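Local coordinates for protein halohydrin epoxidase A (Corynebacterium sp., PDB 4Z9F) that probably catalyses the reversible elimination of hydrogen halide from vicinal halohydrins to form epoxides, on a Rossmann-type scaffold resembling that of the short-chain dehydrogenases, at residues C[8-13]-C[38-43]; C[20-23]-C[27-30]; C[54-59]-C[63-68]; C[119-124]-C[168-173]. The protein carries 1 engineered substitution. All coordinates share one frame; numbering follows the deposited sequence.

Interaction 1 (C[8-13]-C[38-43])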
loop_
_atom_site.group_PDB
_atom_site.type_symbol
_atom_site.label_atom_id
_atom_site.label_comp_id
_atom_site.label_asym_id
_atom_site.label_seq_id
_atom_site.Cartn_x
_atom_site.Cartn_y
_atom_site.Cartn_z
ATOM N N HIS C 8 10.850 11.083 -24.811
ATOM C CA HIS C 8 12.174 10.467 -24.635
ATOM C C HIS C 8 12.273 9.140 -25.384
ATOM O O HIS C 8 12.632 8.099 -24.828
ATOM C CB HIS C 8 12.485 10.299 -23.151
ATOM C CG HIS C 8 12.537 11.592 -22.400
ATOM N ND1 HIS C 8 13.595 12.469 -22.502
ATOM C CD2 HIS C 8 11.668 12.151 -21.525
ATOM C CE1 HIS C 8 13.375 13.513 -21.723
ATOM N NE2 HIS C 8 12.214 13.343 -21.116
ATOM N N ALA C 9 11.953 9.196 -26.686
ATOM C CA ALA C 9 11.682 7.994 -27.465
ATOM C C ALA C 9 12.882 7.065 -27.594
ATOM O O ALA C 9 12.705 5.890 -27.939
ATOM C CB ALA C 9 11.183 8.374 -28.863
ATOM N N ARG C 10 14.094 7.543 -27.340
ATOM C CA ARG C 10 15.275 6.704 -27.498
ATOM C C ARG C 10 15.733 6.076 -26.189
ATOM O O ARG C 10 16.765 5.395 -26.166
ATOM C CB ARG C 10 16.404 7.520 -28.125
ATOM C CG ARG C 10 16.001 8.085 -29.484
ATOM C CD ARG C 10 17.039 9.018 -30.038
ATOM N NE ARG C 10 18.182 8.300 -30.580
ATOM C CZ ARG C 10 19.149 8.879 -31.284
ATOM N NH1 ARG C 10 19.096 10.183 -31.526
ATOM N NH2 ARG C 10 20.160 8.155 -31.746
ATOM N N HIS C 11 14.980 6.263 -25.108
ATOM C CA HIS C 11 15.447 5.913 -23.779
ATOM C C HIS C 11 14.374 5.137 -23.028
ATOM O O HIS C 11 13.201 5.130 -23.417
ATOM C CB HIS C 11 15.835 7.170 -23.000
ATOM C CG HIS C 11 16.901 7.976 -23.670
ATOM N ND1 HIS C 11 18.243 7.709 -23.512
ATOM C CD2 HIS C 11 16.823 9.028 -24.519
ATOM C CE1 HIS C 11 18.948 8.565 -24.231
ATOM N NE2 HIS C 11 18.111 9.379 -24.848
ATOM N N PHE C 12 14.806 4.463 -21.952
ATOM C CA PHE C 12 13.891 3.796 -21.025
ATOM C C PHE C 12 12.886 2.911 -21.771
ATOM O O PHE C 12 13.272 1.996 -22.508
ATOM C CB PHE C 12 13.190 4.864 -20.174
ATOM C CG PHE C 12 12.706 4.383 -18.825
ATOM C CD1 PHE C 12 13.103 3.158 -18.307
ATOM C CD2 PHE C 12 11.841 5.168 -18.079
ATOM C CE1 PHE C 12 12.649 2.735 -17.065
ATOM C CE2 PHE C 12 11.387 4.752 -16.840
ATOM C CZ PHE C 12 11.788 3.527 -16.330
ATOM N N ALA C 13 11.597 3.175 -21.609
ATOM C CA ALA C 13 10.575 2.397 -22.288
ATOM C C ALA C 13 10.231 2.936 -23.670
ATOM O O ALA C 13 9.337 2.387 -24.325
ATOM C CB ALA C 13 9.303 2.336 -21.430
ATOM N N ALA C 38 18.098 18.599 -36.577
ATOM C CA ALA C 38 17.339 18.119 -37.730
ATOM C C ALA C 38 17.869 16.804 -38.287
ATOM O O ALA C 38 17.093 15.993 -38.809
ATOM C CB ALA C 38 17.344 19.188 -38.823
ATOM N N ALA C 39 19.180 16.566 -38.196
ATOM C CA ALA C 39 19.738 15.350 -38.783
ATOM C C ALA C 39 19.343 14.115 -37.984
ATOM O O ALA C 39 18.979 13.083 -38.564
ATOM C CB ALA C 39 21.261 15.460 -38.891
ATOM N N GLU C 40 19.406 14.191 -36.653
ATOM C CA GLU C 40 18.967 13.052 -35.851
ATOM C C GLU C 40 17.489 12.760 -36.075
ATOM O O GLU C 40 17.084 11.593 -36.143
ATOM C CB GLU C 40 19.261 13.298 -34.372
ATOM C CG GLU C 40 20.745 13.462 -34.055
ATOM C CD GLU C 40 21.419 12.135 -33.707
ATOM O OE1 GLU C 40 20.675 11.185 -33.359
ATOM O OE2 GLU C 40 22.670 12.061 -33.812
ATOM N N ARG C 41 16.671 13.808 -36.220
ATOM C CA ARG C 41 15.267 13.611 -36.572
ATOM C C ARG C 41 15.126 12.812 -37.863
ATOM O O ARG C 41 14.326 11.873 -37.938
ATOM C CB ARG C 41 14.546 14.954 -36.703
ATOM C CG ARG C 41 14.619 15.847 -35.479
ATOM C CD ARG C 41 13.530 16.906 -35.515
ATOM N NE ARG C 41 13.711 17.887 -36.590
ATOM C CZ ARG C 41 14.311 19.065 -36.431
ATOM N NH1 ARG C 41 14.426 19.897 -37.457
ATOM N NH2 ARG C 41 14.812 19.408 -35.250
ATOM N N GLN C 42 15.888 13.176 -38.902
ATOM C CA GLN C 42 15.807 12.458 -40.175
ATOM C C GLN C 42 16.212 11.000 -40.015
ATOM O O GLN C 42 15.515 10.091 -40.484
ATOM C CB GLN C 42 16.688 13.152 -41.221
ATOM C CG GLN C 42 17.307 12.270 -42.325
ATOM C CD GLN C 42 16.342 11.330 -43.077
ATOM O OE1 GLN C 42 15.113 11.447 -42.979
ATOM N NE2 GLN C 42 16.913 10.386 -43.837
ATOM N N ARG C 43 17.347 10.759 -39.361
ATOM C CA ARG C 43 17.823 9.390 -39.210
ATOM C C ARG C 43 16.821 8.542 -38.434
ATOM O O ARG C 43 16.556 7.391 -38.803
ATOM C CB ARG C 43 19.189 9.393 -38.530
ATOM C CG ARG C 43 19.711 8.017 -38.199
ATOM C CD ARG C 43 20.820 8.106 -37.172
ATOM N NE ARG C 43 20.954 6.858 -36.432
ATOM C CZ ARG C 43 20.169 6.518 -35.414
ATOM N NH1 ARG C 43 19.192 7.333 -35.023
ATOM N NH2 ARG C 43 20.355 5.363 -34.784
#
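A surface salt bridge between Arg10 and Glu40 joins the loop after strand 3-6 to the first turns of helix 38-47. Long side chains are needed here, because the CA atoms of Arg10 and Glu40 stand 11.1 Å apart. Arg10, in the type I turn from His8 to His11, directs its side chain toward the helix and bends at chi3 (77°), bringing NH1 to it. Its NH1 lies 2.6 Å from OE1 of Glu40, with an N-H...O angle of 160°. The acceptor stays near the guanidinium plane; OE1 is met on its anti side, tilted out of the carboxylate plane, and one N-H...O bond forms. Ser34 OG is a second partner of Arg10 NH1.

Arg43, three residues on from Glu40, extends its chain until its NH1 sits over one face of the Arg10 guanidinium, 3.5 Å from Arg10 NH2. The two guanidinium planes are only 21° apart. NH2 of Arg43 is salt-bridged to Glu47, and the closeness of the two cations is probably eased by Glu40 and Glu47.

The turn occupies the place where Rossmann folds usually carry their dinucleotide-binding loop. A bridge at the surface is likely to be partly screened by water.

Interaction 2 (C[20-23]-C[27-30])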
loop_
_atom_site.group_PDB
_atom_site.type_symbol
_atom_site.label_atom_id
_atom_site.label_comp_id
_atom_site.label_asym_id
_atom_site.label_seq_id
_atom_site.Cartn_x
_atom_site.Cartn_y
_atom_site.Cartn_z
ATOM N N ALA C 20 5.908 -1.109 -30.362
ATOM C CA ALA C 20 4.645 -1.818 -30.181
ATOM C C ALA C 20 3.475 -1.042 -30.776
ATOM O O ALA C 20 2.601 -1.627 -31.422
ATOM C CB ALA C 20 4.400 -2.085 -28.701
ATOM N N LEU C 21 3.437 0.268 -30.555
ATOM C CA LEU C 21 2.341 1.075 -31.079
ATOM C C LEU C 21 2.381 1.136 -32.603
ATOM O O LEU C 21 1.331 1.100 -33.253
ATOM C CB LEU C 21 2.397 2.473 -30.467
ATOM C CG LEU C 21 2.148 2.487 -28.949
ATOM C CD1 LEU C 21 2.631 3.781 -28.325
ATOM C CD2 LEU C 21 0.668 2.288 -28.715
ATOM N N THR C 22 3.584 1.218 -33.187
ATOM C CA THR C 22 3.700 1.231 -34.644
ATOM C C THR C 22 3.171 -0.072 -35.241
ATOM O O THR C 22 2.389 -0.061 -36.199
ATOM C CB THR C 22 5.159 1.468 -35.066
ATOM O OG1 THR C 22 5.560 2.805 -34.738
ATOM C CG2 THR C 22 5.319 1.261 -36.563
ATOM N N ARG C 23 3.571 -1.212 -34.668
ATOM C CA ARG C 23 3.068 -2.494 -35.138
ATOM C C ARG C 23 1.577 -2.650 -34.868
ATOM O O ARG C 23 0.909 -3.425 -35.562
ATOM C CB ARG C 23 3.875 -3.636 -34.500
ATOM C CG ARG C 23 3.207 -4.994 -34.470
ATOM C CD ARG C 23 4.218 -6.126 -34.276
ATOM N NE ARG C 23 4.796 -6.108 -32.931
ATOM C CZ ARG C 23 4.316 -6.782 -31.886
ATOM N NH1 ARG C 23 3.229 -7.541 -32.018
ATOM N NH2 ARG C 23 4.921 -6.692 -30.697
ATOM N N THR C 27 0.352 5.871 -35.870
ATOM C CA THR C 27 1.424 6.793 -36.197
ATOM C C THR C 27 1.986 7.298 -34.876
ATOM O O THR C 27 1.258 7.893 -34.072
ATOM C CB THR C 27 0.915 7.944 -37.065
ATOM O OG1 THR C 27 0.368 7.402 -38.269
ATOM C CG2 THR C 27 2.045 8.900 -37.413
ATOM N N VAL C 28 3.263 7.039 -34.636
ATOM C CA VAL C 28 3.888 7.389 -33.371
ATOM C C VAL C 28 4.699 8.661 -33.567
ATOM O O VAL C 28 5.752 8.647 -34.216
ATOM C CB VAL C 28 4.753 6.244 -32.835
ATOM C CG1 VAL C 28 5.288 6.618 -31.466
ATOM C CG2 VAL C 28 3.927 4.946 -32.783
ATOM N N VAL C 29 4.211 9.757 -32.992
ATOM C CA VAL C 29 4.930 11.027 -32.956
ATOM C C VAL C 29 5.843 11.035 -31.731
ATOM O O VAL C 29 5.386 10.797 -30.607
ATOM C CB VAL C 29 3.938 12.202 -32.911
ATOM C CG1 VAL C 29 4.670 13.502 -32.847
ATOM C CG2 VAL C 29 3.005 12.150 -34.105
ATOM N N CYS C 30 7.129 11.330 -31.938
ATOM C CA CYS C 30 8.166 11.070 -30.946
ATOM C C CYS C 30 8.904 12.335 -30.536
ATOM O O CYS C 30 9.269 13.157 -31.382
ATOM C CB CYS C 30 9.181 10.054 -31.489
ATOM S SG CYS C 30 8.460 8.455 -31.824
#
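Van der Waals packing carries this contact, and Val28 is at its centre: the valine directs its CG2 methyl into the angle between Leu21 and Thr22 of helix 14-23. CG2 lies 3.7 Å from CB of Leu21, so it is the base of the leucine side chain that it touches. With CG1 anti to the backbone N (chi1 -175°), the other branch, CG2, is the one that reaches the helix. A compact branched residue suits a strand, and here it spans the distance to the helix. Around this pair, Val28 also packs on Val18 and Val6, while Leu21 rests on Ala4 and on Thr221 of helix 213-224.

The one polar side-chain atom at the contact is OG1 of Thr22, which meets Val28 CG2 at 3.3 Å as a van der Waals neighbour, and the two side chains cross at about a right angle. That hydroxyl is hydrogen-bonded to the carbonyl of Val18 one turn earlier, which lets a threonine lie against an apolar neighbour with its oxygen satisfied.

Backbone bonding belongs to the sheet: Thr27 and Val29 pair with strand 3-6, and Val28 pairs with Val52. Strand 3-6, helix 14-23 and strand 27-30 thus form a beta-alpha-beta crossover, with the helix packed on its own two parallel strands, the opening unit of a Rossmann fold.

Interaction 3 (C[54-59]-C[63-68])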
loop_
_atom_site.group_PDB
_atom_site.type_symbol
_atom_site.label_atom_id
_atom_site.label_comp_id
_atom_site.label_asym_id
_atom_site.label_seq_id
_atom_site.Cartn_x
_atom_site.Cartn_y
_atom_site.Cartn_z
ATOM N N LEU C 54 9.550 14.990 -33.540
ATOM C CA LEU C 54 9.283 16.380 -33.201
ATOM C C LEU C 54 10.569 17.124 -32.892
ATOM O O LEU C 54 11.495 16.570 -32.296
ATOM C CB LEU C 54 8.375 16.477 -31.976
ATOM C CG LEU C 54 6.977 15.907 -32.068
ATOM C CD1 LEU C 54 6.283 16.072 -30.718
ATOM C CD2 LEU C 54 6.215 16.617 -33.182
ATOM N N ALA C 55 10.604 18.405 -33.258
ATOM C CA ALA C 55 11.705 19.249 -32.831
ATOM C C ALA C 55 11.483 19.826 -31.440
ATOM O O ALA C 55 12.461 20.137 -30.751
ATOM C CB ALA C 55 11.918 20.385 -33.835
ATOM N N GLU C 56 10.228 19.961 -31.010
ATOM C CA GLU C 56 9.930 20.690 -29.782
ATOM C C GLU C 56 10.511 19.976 -28.573
ATOM O O GLU C 56 10.444 18.750 -28.462
ATOM C CB GLU C 56 8.420 20.868 -29.613
ATOM C CG GLU C 56 7.855 22.010 -30.464
ATOM C CD GLU C 56 7.705 21.642 -31.949
ATOM O OE1 GLU C 56 7.248 22.518 -32.736
ATOM O OE2 GLU C 56 8.040 20.483 -32.303
ATOM N N GLN C 57 11.089 20.765 -27.667
ATOM C CA GLN C 57 11.712 20.255 -26.455
ATOM C C GLN C 57 10.968 20.637 -25.190
ATOM O O GLN C 57 11.220 20.034 -24.141
ATOM C CB GLN C 57 13.160 20.764 -26.346
ATOM C CG GLN C 57 14.058 20.249 -27.454
ATOM C CD GLN C 57 14.119 18.740 -27.457
ATOM O OE1 GLN C 57 14.431 18.122 -26.437
ATOM N NE2 GLN C 57 13.787 18.133 -28.591
ATOM N N LYS C 58 10.046 21.637 -25.262
ATOM C CA LYS C 58 9.392 21.989 -24.011
ATOM C C LYS C 58 8.179 21.092 -23.782
ATOM O O LYS C 58 7.439 20.792 -24.723
ATOM C CB LYS C 58 8.974 23.455 -24.017
ATOM C CG LYS C 58 10.162 24.399 -23.884
ATOM C CD LYS C 58 9.739 25.857 -23.944
ATOM C CE LYS C 58 10.953 26.768 -23.929
ATOM N NZ LYS C 58 10.648 28.123 -24.472
ATOM N N PRO C 59 7.974 20.623 -22.550
ATOM C CA PRO C 59 6.877 19.676 -22.323
ATOM C C PRO C 59 5.513 20.266 -22.622
ATOM O O PRO C 59 4.644 19.548 -23.123
ATOM C CB PRO C 59 7.033 19.310 -20.841
ATOM C CG PRO C 59 7.746 20.475 -20.239
ATOM C CD PRO C 59 8.675 20.982 -21.304
ATOM N N VAL C 63 2.140 18.653 -27.107
ATOM C CA VAL C 63 0.818 18.233 -27.560
ATOM C C VAL C 63 0.420 19.009 -28.812
ATOM O O VAL C 63 -0.031 18.423 -29.800
ATOM C CB VAL C 63 -0.221 18.384 -26.434
ATOM C CG1 VAL C 63 -1.624 18.190 -26.974
ATOM C CG2 VAL C 63 0.055 17.371 -25.320
ATOM N N ASP C 64 0.605 20.330 -28.796
ATOM C CA ASP C 64 0.264 21.123 -29.978
ATOM C C ASP C 64 1.120 20.713 -31.174
ATOM O O ASP C 64 0.614 20.592 -32.296
ATOM C CB ASP C 64 0.420 22.616 -29.679
ATOM C CG ASP C 64 -0.742 23.186 -28.865
ATOM O OD1 ASP C 64 -1.851 22.609 -28.888
ATOM O OD2 ASP C 64 -0.542 24.229 -28.199
ATOM N N ALA C 65 2.411 20.455 -30.946
ATOM C CA ALA C 65 3.271 19.978 -32.029
ATOM C C ALA C 65 2.798 18.633 -32.566
ATOM O O ALA C 65 2.802 18.407 -33.784
ATOM C CB ALA C 65 4.718 19.880 -31.553
ATOM N N THR C 66 2.398 17.720 -31.677
ATOM C CA THR C 66 1.838 16.452 -32.131
ATOM C C THR C 66 0.598 16.681 -32.984
ATOM O O THR C 66 0.375 15.973 -33.974
ATOM C CB THR C 66 1.494 15.563 -30.934
ATOM O OG1 THR C 66 2.654 15.420 -30.108
ATOM C CG2 THR C 66 1.036 14.191 -31.405
ATOM N N LEU C 67 -0.219 17.668 -32.612
ATOM C CA LEU C 67 -1.484 17.888 -33.304
ATOM C C LEU C 67 -1.290 18.503 -34.682
ATOM O O LEU C 67 -2.249 18.536 -35.466
ATOM C CB LEU C 67 -2.411 18.765 -32.449
ATOM C CG LEU C 67 -3.540 18.106 -31.633
ATOM C CD1 LEU C 67 -3.743 16.624 -31.931
ATOM C CD2 LEU C 67 -3.343 18.332 -30.151
ATOM N N GLN C 68 -0.080 18.971 -35.004
ATOM C CA GLN C 68 0.225 19.336 -36.382
ATOM C C GLN C 68 0.275 18.125 -37.306
ATOM O O GLN C 68 0.370 18.307 -38.522
ATOM C CB GLN C 68 1.562 20.089 -36.457
ATOM C CG GLN C 68 1.561 21.493 -35.846
ATOM C CD GLN C 68 0.854 22.539 -36.715
ATOM O OE1 GLN C 68 -0.258 22.321 -37.210
ATOM N NE2 GLN C 68 1.509 23.680 -36.908
HETATM O O HOH W 1 2.383 19.527 -24.470
#
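Leu54 splits its two methyls between neighbouring residues of helix 62-67. Its CD2 rests 3.9 Å from CB of Ala65, while CD1 lies 3.7 Å from OG1 of Thr66, with the leucine and threonine side chains crossing at about a right angle. The alanine methyl is small enough to let the loop come close. Thr66 can present its oxygen to a methyl because OG1 is hydrogen-bonded to the carbonyl of Leu62, and its other neighbours include Ile3 and Leu5.

Glu56 meets the same alanine with its acid end. The chain folds at chi2 (77°), turning the flat face of the carboxylate to the methyl, where OE2 of Glu56 is 3.5 Å from CB of Ala65. Further along the loop, NE2 of Gln57 bonds the carbonyl O of Ala55 at 3.2 Å from above the carbonyl plane, and also bonds Asp32 O.

A water donates to Pro59 O at 2.6 Å and accepts from Val63 N at 2.8 Å, bridging an i, i+4 pair of backbone groups too far apart to bond directly. The direct contact is therefore van der Waals throughout: the small Ala65 admits both a leucine methyl and a carboxylate face, while a water serves the backbone polarity.

Interaction 4 (C[119-124]-C[168-173])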
loop_
_atom_site.group_PDB
_atom_site.type_symbol
_atom_site.label_atom_id
_atom_site.label_comp_id
_atom_site.label_asym_id
_atom_site.label_seq_id
_atom_site.Cartn_x
_atom_site.Cartn_y
_atom_site.Cartn_z
ATOM N N ALA C 119 -7.068 19.884 -22.035
ATOM C CA ALA C 119 -8.095 20.543 -22.842
ATOM C C ALA C 119 -8.250 19.889 -24.208
ATOM O O ALA C 119 -9.382 19.503 -24.551
ATOM C CB ALA C 119 -7.800 22.045 -22.948
ATOM N N PRO C 120 -7.191 19.692 -25.011
ATOM C CA PRO C 120 -7.401 19.058 -26.320
ATOM C C PRO C 120 -7.851 17.618 -26.213
ATOM O O PRO C 120 -8.640 17.167 -27.051
ATOM C CB PRO C 120 -6.029 19.172 -27.006
ATOM C CG PRO C 120 -5.056 19.369 -25.904
ATOM C CD PRO C 120 -5.797 20.150 -24.852
ATOM N N LEU C 121 -7.373 16.880 -25.213
ATOM C CA LEU C 121 -7.817 15.496 -25.053
ATOM C C LEU C 121 -9.292 15.423 -24.657
ATOM O O LEU C 121 -10.020 14.534 -25.111
ATOM C CB LEU C 121 -6.936 14.793 -24.018
ATOM C CG LEU C 121 -5.804 13.912 -24.552
ATOM C CD1 LEU C 121 -4.959 14.635 -25.554
ATOM C CD2 LEU C 121 -4.944 13.405 -23.403
ATOM N N ARG C 122 -9.755 16.343 -23.806
ATOM C CA ARG C 122 -11.177 16.358 -23.470
ATOM C C ARG C 122 -12.022 16.669 -24.699
ATOM O O ARG C 122 -13.025 15.999 -24.961
ATOM C CB ARG C 122 -11.468 17.369 -22.358
ATOM C CG ARG C 122 -12.978 17.550 -22.129
ATOM C CD ARG C 122 -13.302 17.942 -20.706
ATOM N NE ARG C 122 -12.518 19.097 -20.308
ATOM C CZ ARG C 122 -11.700 19.144 -19.265
ATOM N NH1 ARG C 122 -11.032 20.257 -19.027
ATOM N NH2 ARG C 122 -11.550 18.097 -18.462
ATOM N N ALA C 123 -11.620 17.686 -25.468
ATOM C CA ALA C 123 -12.387 18.074 -26.653
ATOM C C ALA C 123 -12.495 16.926 -27.652
ATOM O O ALA C 123 -13.533 16.754 -28.304
ATOM C CB ALA C 123 -11.757 19.303 -27.310
ATOM N N ALA C 124 -11.445 16.125 -27.788
ATOM C CA ALA C 124 -11.516 15.026 -28.740
ATOM C C ALA C 124 -12.254 13.818 -28.192
ATOM O O ALA C 124 -12.389 12.825 -28.912
ATOM C CB ALA C 124 -10.110 14.613 -29.192
ATOM N N ASP C 168 -13.989 12.389 -18.183
ATOM C CA ASP C 168 -13.788 12.894 -19.539
ATOM C C ASP C 168 -13.353 11.807 -20.514
ATOM O O ASP C 168 -13.114 12.111 -21.689
ATOM C CB ASP C 168 -12.728 14.003 -19.541
ATOM C CG ASP C 168 -13.119 15.200 -18.695
ATOM O OD1 ASP C 168 -14.295 15.612 -18.752
ATOM O OD2 ASP C 168 -12.239 15.738 -17.979
ATOM N N GLY C 169 -13.222 10.561 -20.065
ATOM C CA GLY C 169 -12.645 9.538 -20.915
ATOM C C GLY C 169 -11.148 9.655 -21.109
ATOM O O GLY C 169 -10.608 9.054 -22.044
ATOM N N ILE C 170 -10.464 10.433 -20.276
ATOM C CA ILE C 170 -9.013 10.587 -20.337
ATOM C C ILE C 170 -8.467 9.653 -19.261
ATOM O O ILE C 170 -8.572 9.959 -18.074
ATOM C CB ILE C 170 -8.582 12.038 -20.091
ATOM C CG1 ILE C 170 -9.201 12.984 -21.133
ATOM C CG2 ILE C 170 -7.078 12.152 -20.094
ATOM C CD1 ILE C 170 -9.104 14.468 -20.751
ATOM N N LEU C 171 -7.913 8.502 -19.665
ATOM C CA LEU C 171 -7.620 7.403 -18.741
ATOM C C LEU C 171 -6.128 7.365 -18.424
ATOM O O LEU C 171 -5.304 7.169 -19.327
ATOM C CB LEU C 171 -8.077 6.070 -19.338
ATOM C CG LEU C 171 -9.507 6.068 -19.876
ATOM C CD1 LEU C 171 -9.841 4.719 -20.441
ATOM C CD2 LEU C 171 -10.486 6.435 -18.775
ATOM N N LEU C 172 -5.784 7.556 -17.144
ATOM C CA LEU C 172 -4.402 7.672 -16.701
ATOM C C LEU C 172 -3.944 6.368 -16.054
ATOM O O LEU C 172 -4.733 5.687 -15.386
ATOM C CB LEU C 172 -4.236 8.834 -15.712
ATOM C CG LEU C 172 -3.922 10.218 -16.302
ATOM C CD1 LEU C 172 -4.974 10.721 -17.301
ATOM C CD2 LEU C 172 -3.688 11.245 -15.196
ATOM N N TYR C 173 -2.669 6.021 -16.266
ATOM C CA TYR C 173 -2.073 4.826 -15.671
ATOM C C TYR C 173 -0.606 5.103 -15.382
ATOM O O TYR C 173 0.022 5.950 -16.020
ATOM C CB TYR C 173 -2.146 3.586 -16.576
ATOM C CG TYR C 173 -3.476 3.307 -17.237
ATOM C CD1 TYR C 173 -4.375 2.401 -16.676
ATOM C CD2 TYR C 173 -3.828 3.937 -18.427
ATOM C CE1 TYR C 173 -5.589 2.140 -17.271
ATOM C CE2 TYR C 173 -5.035 3.676 -19.037
ATOM C CZ TYR C 173 -5.916 2.783 -18.452
ATOM O OH TYR C 173 -7.122 2.512 -19.057
HETATM O O HOH W 2 -14.302 14.280 -23.135
#
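Arg122 and Asp168 form a salt bridge of unusual geometry: NH2 of Arg122 meets OD2 of Asp168 from above the carboxylate, 51° out of its plane. The separation is 2.5 Å, so short that it should be read with caution, and the bond is bent, with an N-H...O angle of 139°. OD2 lies in the guanidinium plane, but the two flat groups are turned 65° apart, so no two-pronged pairing forms. A bend at chi3 folds the arginine back, and its CD passes 3.2 Å from OD1 of Asp168. Arginine suits this position because its other terminal nitrogen, NH1, is used for a salt bridge to Glu92 of a second subunit.

Beside the charged pair, Ile170 points its CD1 at the helix backbone, 3.6 Å from N of Arg122 and 3.9 Å from CB of Leu121. A water donates to both Arg122 O and Asp168 O, linking the two main chains. Gly169, with positive phi, is the C' residue of a Schellman motif that closes the 3-10 end following helix 147-165.

Ile170 thus lies between the end of helix 96-123 and Leu165 of helix 147-165, while Leu121 rests on the neighbouring strands 73-79 and 127-132.

How the interactions relate
Interactions 2 and 3 are buried and held by van der Waals contact without a salt bridge, interaction 4 is partly buried, and interaction 1 lies at the surface. Salt bridges accordingly appear only in interactions 1 and 4, the latter extended into another subunit. Interactions 1 to 3 cluster toward the edge of the sheet formed by strand 52-53: Ala9 packs on Cys30, the side chain of Arg41 lies against Ala55, and Cys30 O probably accepts a hydrogen bond from Leu54 N. Interaction 2 is nested within the chain loop that interaction 1 closes. Val63 and Leu67 touch Pro120, joining interactions 3 and 4. Interactions 2 and 4 serve the same sheet from centres about 19 Å apart, each packing a helix on a strand.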